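PDB 2CH9: cystatin-F from Homo sapiens, which inhibits papain-like cysteine proteases such as papain and cathepsin L, more weakly than other cystatins, and forms a disulfide-linked homodimer. Local coordinates for residues L31-Y36 / Y69-E74. Sequence-based numbering, arbitrary orientation.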
loop_
_atom_site.group_PDB
_atom_site.type_symbol
_atom_site.label_atom_id
_atom_site.label_comp_id
_atom_site.label_asym_id
_atom_site.label_seq_id
_atom_site.Cartn_x
_atom_site.Cartn_y
_atom_site.Cartn_z
ATOM N N LEU A 31 -4.673 16.995 -0.842
ATOM C CA LEU A 31 -5.430 17.602 -1.923
ATOM C C LEU A 31 -4.682 17.507 -3.254
ATOM O O LEU A 31 -5.291 17.213 -4.289
ATOM C CB LEU A 31 -5.784 19.058 -1.603
ATOM C CG LEU A 31 -6.681 19.259 -0.377
ATOM C CD1 LEU A 31 -6.703 20.723 0.007
ATOM C CD2 LEU A 31 -8.099 18.751 -0.601
ATOM N N GLN A 32 -3.370 17.737 -3.216
ATOM C CA GLN A 32 -2.537 17.636 -4.409
ATOM C C GLN A 32 -2.438 16.182 -4.872
ATOM O O GLN A 32 -2.431 15.912 -6.062
ATOM C CB GLN A 32 -1.147 18.225 -4.166
ATOM C CG GLN A 32 -0.235 18.207 -5.392
ATOM C CD GLN A 32 -0.811 18.989 -6.592
ATOM O OE1 GLN A 32 -0.880 20.224 -6.565
ATOM N NE2 GLN A 32 -1.218 18.268 -7.645
ATOM N N ALA A 33 -2.384 15.244 -3.928
ATOM C CA ALA A 33 -2.314 13.825 -4.284
ATOM C C ALA A 33 -3.599 13.354 -4.987
ATOM O O ALA A 33 -3.546 12.582 -5.953
ATOM C CB ALA A 33 -1.996 12.972 -3.043
ATOM N N ALA A 34 -4.746 13.833 -4.512
ATOM C CA ALA A 34 -6.033 13.533 -5.141
ATOM C C ALA A 34 -6.127 14.113 -6.556
ATOM O O ALA A 34 -6.751 13.506 -7.428
ATOM C CB ALA A 34 -7.179 14.043 -4.283
ATOM N N ARG A 35 -5.518 15.280 -6.776
ATOM C CA ARG A 35 -5.402 15.847 -8.127
ATOM C C ARG A 35 -4.535 14.978 -9.035
ATOM O O ARG A 35 -4.898 14.724 -10.191
ATOM C CB ARG A 35 -4.866 17.291 -8.088
ATOM C CG ARG A 35 -4.628 17.935 -9.462
ATOM C CD ARG A 35 -5.893 17.943 -10.366
ATOM N NE ARG A 35 -7.021 18.624 -9.736
ATOM C CZ ARG A 35 -7.189 19.947 -9.689
ATOM N NH1 ARG A 35 -6.311 20.772 -10.250
ATOM N NH2 ARG A 35 -8.250 20.447 -9.068
ATOM N N TYR A 36 -3.385 14.528 -8.538
ATOM C CA TYR A 36 -2.578 13.580 -9.316
ATOM C C TYR A 36 -3.364 12.330 -9.717
ATOM O O TYR A 36 -3.246 11.843 -10.850
ATOM C CB TYR A 36 -1.335 13.166 -8.559
ATOM C CG TYR A 36 -0.347 14.270 -8.393
ATOM C CD1 TYR A 36 -0.063 15.147 -9.445
ATOM C CD2 TYR A 36 0.352 14.418 -7.200
ATOM C CE1 TYR A 36 0.880 16.170 -9.284
ATOM C CE2 TYR A 36 1.282 15.431 -7.028
ATOM C CZ TYR A 36 1.545 16.293 -8.069
ATOM O OH TYR A 36 2.475 17.278 -7.887
ATOM N N TYR A 69 0.720 8.566 -0.351
ATOM C CA TYR A 69 -0.670 8.770 0.058
ATOM C C TYR A 69 -1.500 7.578 -0.320
ATOM O O TYR A 69 -1.348 7.024 -1.407
ATOM C CB TYR A 69 -1.242 10.032 -0.570
ATOM C CG TYR A 69 -0.543 11.272 -0.094
ATOM C CD1 TYR A 69 -0.914 11.895 1.103
ATOM C CD2 TYR A 69 0.526 11.805 -0.808
ATOM C CE1 TYR A 69 -0.252 13.029 1.545
ATOM C CE2 TYR A 69 1.191 12.936 -0.364
ATOM C CZ TYR A 69 0.799 13.539 0.800
ATOM O OH TYR A 69 1.462 14.666 1.209
ATOM N N MET A 70 -2.334 7.122 0.602
ATOM C CA MET A 70 -3.320 6.099 0.276
ATOM C C MET A 70 -4.661 6.799 0.414
ATOM O O MET A 70 -5.011 7.232 1.515
ATOM C CB MET A 70 -3.211 4.908 1.238
ATOM C CG MET A 70 -1.829 4.299 1.244
ATOM S SD MET A 70 -1.616 3.074 2.528
ATOM C CE MET A 70 -0.076 2.322 1.980
ATOM N N LEU A 71 -5.398 6.917 -0.690
ATOM C CA LEU A 71 -6.566 7.793 -0.738
ATOM C C LEU A 71 -7.817 7.072 -1.185
ATOM O O LEU A 71 -7.777 6.214 -2.062
ATOM C CB LEU A 71 -6.337 8.978 -1.678
ATOM C CG LEU A 71 -5.113 9.870 -1.519
ATOM C CD1 LEU A 71 -5.186 10.956 -2.564
ATOM C CD2 LEU A 71 -5.027 10.498 -0.110
ATOM N N GLU A 72 -8.927 7.435 -0.547
ATOM C CA GLU A 72 -10.257 7.092 -1.001
ATOM C C GLU A 72 -10.850 8.407 -1.511
ATOM O O GLU A 72 -11.136 9.316 -0.738
ATOM C CB GLU A 72 -11.086 6.524 0.154
ATOM C CG GLU A 72 -12.435 5.986 -0.238
ATOM C CD GLU A 72 -13.217 5.480 0.968
ATOM O OE1 GLU A 72 -13.707 6.315 1.778
ATOM O OE2 GLU A 72 -13.354 4.245 1.116
ATOM N N VAL A 73 -11.022 8.493 -2.821
ATOM C CA VAL A 73 -11.339 9.753 -3.487
ATOM C C VAL A 73 -12.473 9.524 -4.500
ATOM O O VAL A 73 -12.470 8.528 -5.222
ATOM C CB VAL A 73 -10.063 10.363 -4.160
ATOM C CG1 VAL A 73 -9.257 9.297 -4.894
ATOM C CG2 VAL A 73 -10.409 11.532 -5.082
ATOM N N GLU A 74 -13.475 10.395 -4.497
ATOM C CA GLU A 74 -14.502 10.359 -5.519
ATOM C C GLU A 74 -14.112 11.300 -6.657
ATOM O O GLU A 74 -13.586 12.387 -6.417
ATOM C CB GLU A 74 -15.870 10.725 -4.944
ATOM C CG GLU A 74 -16.504 9.605 -4.116
ATOM C CD GLU A 74 -17.690 10.070 -3.294
ATOM O OE1 GLU A 74 -18.356 11.061 -3.683
ATOM O OE2 GLU A 74 -17.970 9.442 -2.249
#
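Leu-71 pushes its methyl CD1 against the helix backbone at the Ala-33 to Ala-34 peptide, between the two alanine methyls, and this bump into a shallow hollow is the middle of the contact. CD1 lies 3.5 Å from Ala-34 N and 3.8 Å from Ala-33 CB, touching peptide as well as methyl, possible because neither alanine carries anything beyond CB. With chi2 at -179°, CD1 extends outward from the strand to the helix.

On one side of Leu-71 the roles reverse. Ala-33 CB is the bump, resting obliquely against the Tyr-69 ring with CD2 at 3.6 Å; CG lies anti to the carbonyl carbon (chi1 -64°), which brings it too against that methyl. On the other, in one of its two conformers, Val-73 CG2 comes within 4.2 Å of Ala-34 CB; beta-branched valine suits an extended strand and holds its methyls close to the backbone.

The small residues let helix 28-44 settle on the antiparallel sheet, the segment axes 9.4 Å apart and crossing at -72°, the helix-across-sheet packing of the cystatin fold. Val-109 and Ile-56, from the strands flanking 67-78, touch Ala-33 and Ala-34 respectively. On the opposite sheet face, Met-70 packs on Met-70 of the second subunit.

No hydrogen bond or salt bridge joins the two segments: the contact is buried and apolar, and its hold rests on hydrophobic burial and close fit.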